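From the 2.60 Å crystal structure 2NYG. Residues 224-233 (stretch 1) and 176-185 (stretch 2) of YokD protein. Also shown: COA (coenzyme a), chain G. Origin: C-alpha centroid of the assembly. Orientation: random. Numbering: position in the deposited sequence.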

# COMPACT_ATOMS: atom_id res chain seq x y z
N PHE A 224 26.40 -3.28 7.82
CA PHE A 224 25.51 -4.35 8.25
C PHE A 224 25.71 -5.65 7.53
O PHE A 224 25.62 -6.71 8.14
CB PHE A 224 24.05 -3.91 8.13
CG PHE A 224 23.64 -2.85 9.11
CD1 PHE A 224 24.60 -2.22 9.91
CD2 PHE A 224 22.31 -2.43 9.21
CE1 PHE A 224 24.25 -1.20 10.77
CE2 PHE A 224 21.95 -1.40 10.07
CZ PHE A 224 22.91 -0.78 10.85
N GLN A 225 25.99 -5.58 6.23
CA GLN A 225 26.21 -6.78 5.45
C GLN A 225 27.46 -7.50 5.95
O GLN A 225 27.51 -8.73 5.96
CB GLN A 225 26.36 -6.44 3.98
CG GLN A 225 26.47 -7.66 3.09
CD GLN A 225 25.31 -8.60 3.27
OE1 GLN A 225 24.19 -8.18 3.54
NE2 GLN A 225 25.57 -9.89 3.13
N GLU A 226 28.46 -6.73 6.37
CA GLU A 226 29.69 -7.32 6.89
C GLU A 226 29.44 -7.86 8.29
O GLU A 226 29.90 -8.94 8.64
CB GLU A 226 30.80 -6.28 6.94
CG GLU A 226 32.18 -6.87 6.75
CD GLU A 226 33.30 -5.88 7.03
OE1 GLU A 226 33.23 -4.73 6.53
OE2 GLU A 226 34.25 -6.26 7.75
N VAL A 227 28.71 -7.10 9.09
CA VAL A 227 28.41 -7.53 10.45
C VAL A 227 27.67 -8.87 10.47
O VAL A 227 28.00 -9.75 11.25
CB VAL A 227 27.56 -6.49 11.17
CG1 VAL A 227 27.26 -6.94 12.58
CG2 VAL A 227 28.28 -5.14 11.13
N GLY A 228 26.67 -9.00 9.60
CA GLY A 228 25.88 -10.21 9.53
C GLY A 228 26.70 -11.40 9.07
O GLY A 228 26.52 -12.51 9.53
N GLN A 229 27.61 -11.15 8.15
CA GLN A 229 28.42 -12.24 7.65
C GLN A 229 29.43 -12.74 8.70
O GLN A 229 29.84 -13.90 8.69
CB GLN A 229 29.11 -11.82 6.34
CG GLN A 229 28.21 -12.04 5.11
CD GLN A 229 28.77 -11.46 3.80
OE1 GLN A 229 29.96 -11.58 3.50
NE2 GLN A 229 27.89 -10.85 3.00
N ALA A 230 29.79 -11.85 9.62
CA ALA A 230 30.72 -12.19 10.67
C ALA A 230 29.94 -12.94 11.77
O ALA A 230 30.46 -13.85 12.42
CB ALA A 230 31.37 -10.90 11.27
N PHE A 231 28.67 -12.55 11.94
CA PHE A 231 27.79 -13.15 12.93
C PHE A 231 27.58 -14.61 12.56
O PHE A 231 27.40 -15.44 13.41
CB PHE A 231 26.46 -12.41 12.92
CG PHE A 231 25.46 -12.88 13.96
CD1 PHE A 231 25.72 -12.72 15.31
CD2 PHE A 231 24.24 -13.42 13.57
CE1 PHE A 231 24.79 -13.10 16.25
CE2 PHE A 231 23.31 -13.79 14.51
CZ PHE A 231 23.58 -13.64 15.84
N GLU A 232 27.58 -14.88 11.26
CA GLU A 232 27.35 -16.20 10.74
C GLU A 232 28.48 -17.16 10.91
O GLU A 232 28.31 -18.34 10.70
CB GLU A 232 27.06 -16.12 9.25
CG GLU A 232 25.60 -16.15 8.83
CD GLU A 232 25.41 -15.99 7.30
OE1 GLU A 232 26.45 -15.85 6.59
OE2 GLU A 232 24.24 -16.00 6.80
N ALA A 233 29.65 -16.66 11.25
CA ALA A 233 30.81 -17.51 11.40
C ALA A 233 30.61 -18.51 12.53
O ALA A 233 30.82 -19.70 12.35
CB ALA A 233 32.04 -16.67 11.65
N1A COA G . 4.50 -13.21 -6.19
C2A COA G . 5.84 -12.79 -6.29
N3A COA G . 6.10 -11.48 -6.65
C4A COA G . 5.07 -10.60 -6.92
C5A COA G . 3.72 -10.98 -6.83
C6A COA G . 3.43 -12.31 -6.47
N6A COA G . 2.18 -12.73 -6.37
N7A COA G . 2.94 -9.90 -7.15
C8A COA G . 3.78 -8.86 -7.43
N9A COA G . 5.11 -9.31 -7.29
C1B COA G . 6.39 -8.59 -7.49
C2B COA G . 6.34 -7.27 -8.32
O2B COA G . 6.14 -7.46 -9.73
C3B COA G . 7.69 -6.65 -8.00
O3B COA G . 8.59 -7.26 -8.98
P3B COA G . 9.64 -6.45 -9.93
O7A COA G . 9.58 -4.93 -9.62
O8A COA G . 9.23 -6.60 -11.38
O9A COA G . 11.02 -7.02 -9.72
C4B COA G . 7.99 -7.09 -6.54
O4B COA G . 7.15 -8.25 -6.31
C5B COA G . 7.66 -6.01 -5.46
O5B COA G . 8.00 -6.61 -4.17
P1A COA G . 8.85 -5.79 -3.11
O1A COA G . 9.11 -6.60 -1.89
O2A COA G . 8.14 -4.47 -2.77
O3A COA G . 10.13 -5.46 -3.93
P2A COA G . 11.34 -6.46 -4.25
O4A COA G . 11.46 -6.57 -5.73
O5A COA G . 11.17 -7.85 -3.64
O6A COA G . 12.53 -5.63 -3.51
CBP COA G . 13.24 -4.99 -1.16
CCP COA G . 13.10 -6.07 -2.27
CDP COA G . 13.32 -3.57 -1.79
CEP COA G . 12.02 -5.15 -0.23
CAP COA G . 14.63 -5.17 -0.47
OAP COA G . 15.31 -6.25 -1.16
C9P COA G . 14.59 -5.51 1.04
O9P COA G . 15.15 -6.70 1.39
N8P COA G . 14.02 -4.75 2.02
C7P COA G . 13.87 -5.24 3.40
C6P COA G . 12.53 -4.98 4.10
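Stretch 2, residues 176-185: ADFDSSTCFH

Packing of residues 176-185 against the helix 224-233 in YokD protein, with coenzyme A beside the second stretch. Stretch 1 is helical throughout. Stretch 2, running broadly across the helix, enters as an extended loop at Ala176 and Asp177, tightens into a 3-10 segment at 178-180, where Ser181 N bonds to Phe178 O (2.8 Å), and passes through a turn into a weakly bonded helix at about 183-185. The backbones come closest where the CA atoms of Gln225 and Asp179 lie 4.5 Å apart, and the contact buries 595 Å² in all.

Phe224, chi1 in m, points toward stretch 2 and gives the largest covered area of its stretch. Phe184 CB sits over one face of its ring, 3.7 Å from the centroid of Phe224 and almost on the ring normal, while the edge of the Phe184 ring turns toward that face, with centroids 5.6 Å apart and planes at 79°. The edge of Phe224 in turn meets the face of His185, with CZ of Phe224 3.4 Å from ND1 of His185, centroids 4.8 Å apart and planes at 71°. Nearer the backbone, Phe224 CB lies 4.1 Å from Asp179 CA.

Gln225 leaves the helix sideways, but its amide bends back to the start of the 3-10 segment. Gln225 NE2 donates to Asp177 OD1 (3.1 Å), and Gln225 OE1 accepts a weak hydrogen bond from Asp179 N (3.1 Å), so one side chain ties both a carboxylate and the backbone to the helix. The same Asp177 OD1 accepts from Phe178 N at 2.7 Å, so it receives both the Gln225 amide and the backbone NH that opens the 3-10 segment. Glu226 points away and takes no part.

One residue on, Val227 faces stretch 2 again and sets CG1 over the Phe184 ring, 4.2 Å from its centroid. At Gly228 the helix surface is bare, and Phe178 lies flat against it: Gly228 CA is 3.5 Å from the Phe178 ring centroid, 11° off the normal, and Gly228 O is 3.4 Å from Phe178 CE1. This closeness depends on glycine, since an ideal CB here would fall 2.0 Å from Phe178 CG.

Farther along, contact thins. Gln229 N is 4.0 Å from Phe178 CD1, and Glu232 brings OE2 to 3.4 Å from Phe178 CE1, at the ring edge. Ala230 and Ala233 lie out of reach. Ser180 points away from the helix, and its OG makes a weak hydrogen bond to coenzyme A O9P (3.4 Å).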

# COMPACT_ATOMS: atom_id res chain seq x y z
N ALA A 176 15.52 -11.36 2.00
CA ALA A 176 16.42 -10.21 2.19
C ALA A 176 17.74 -10.64 2.80
O ALA A 176 17.86 -11.72 3.35
CB ALA A 176 15.78 -9.18 3.08
N ASP A 177 18.73 -9.76 2.71
CA ASP A 177 20.04 -10.05 3.27
C ASP A 177 20.24 -9.21 4.53
O ASP A 177 19.35 -8.47 4.95
CB ASP A 177 21.16 -9.76 2.26
CG ASP A 177 22.34 -10.73 2.39
OD1 ASP A 177 22.72 -11.08 3.53
OD2 ASP A 177 22.88 -11.14 1.34
N PHE A 178 21.43 -9.32 5.12
CA PHE A 178 21.77 -8.59 6.33
C PHE A 178 21.74 -7.07 6.23
O PHE A 178 21.47 -6.39 7.22
CB PHE A 178 23.14 -9.03 6.80
CG PHE A 178 23.16 -10.40 7.38
CD1 PHE A 178 23.90 -11.42 6.78
CD2 PHE A 178 22.44 -10.68 8.54
CE1 PHE A 178 23.93 -12.70 7.34
CE2 PHE A 178 22.47 -11.95 9.11
CZ PHE A 178 23.22 -12.96 8.51
N ASP A 179 22.01 -6.55 5.05
CA ASP A 179 22.03 -5.11 4.83
C ASP A 179 20.70 -4.46 5.17
O ASP A 179 20.60 -3.24 5.19
CB ASP A 179 22.38 -4.80 3.37
CG ASP A 179 21.29 -5.24 2.41
OD1 ASP A 179 20.88 -6.42 2.48
OD2 ASP A 179 20.84 -4.41 1.60
N SER A 180 19.70 -5.30 5.44
CA SER A 180 18.34 -4.85 5.78
C SER A 180 17.98 -5.10 7.23
O SER A 180 16.88 -4.76 7.63
CB SER A 180 17.29 -5.58 4.95
OG SER A 180 17.50 -5.44 3.55
N SER A 181 18.87 -5.72 8.00
CA SER A 181 18.58 -6.03 9.40
C SER A 181 18.53 -4.84 10.32
O SER A 181 19.46 -4.59 11.06
CB SER A 181 19.59 -7.01 9.98
OG SER A 181 19.18 -8.33 9.78
N THR A 182 17.41 -4.12 10.29
CA THR A 182 17.25 -2.95 11.11
C THR A 182 17.70 -3.11 12.57
O THR A 182 18.13 -2.13 13.17
CB THR A 182 15.78 -2.50 11.10
OG1 THR A 182 15.41 -2.17 9.76
CG2 THR A 182 15.58 -1.28 11.95
N CYS A 183 17.63 -4.31 13.13
CA CYS A 183 18.01 -4.49 14.52
C CYS A 183 19.44 -4.02 14.83
O CYS A 183 19.70 -3.52 15.93
CB CYS A 183 17.85 -5.95 14.94
SG CYS A 183 18.94 -7.09 14.09
N PHE A 184 20.35 -4.16 13.88
CA PHE A 184 21.73 -3.72 14.09
C PHE A 184 21.87 -2.25 14.49
O PHE A 184 22.74 -1.91 15.29
CB PHE A 184 22.56 -4.01 12.84
CG PHE A 184 22.85 -5.46 12.64
CD1 PHE A 184 23.09 -5.96 11.37
CD2 PHE A 184 22.87 -6.33 13.72
CE1 PHE A 184 23.34 -7.32 11.18
CE2 PHE A 184 23.13 -7.68 13.55
CZ PHE A 184 23.36 -8.18 12.28
N HIS A 185 21.02 -1.39 13.92
CA HIS A 185 21.07 0.02 14.25
C HIS A 185 21.11 0.18 15.77
O HIS A 185 21.79 1.07 16.27
CB HIS A 185 19.84 0.77 13.72
CG HIS A 185 19.87 1.06 12.25
ND1 HIS A 185 20.83 1.84 11.66
CD2 HIS A 185 19.01 0.71 11.26
CE1 HIS A 185 20.57 1.97 10.37
NE2 HIS A 185 19.46 1.29 10.11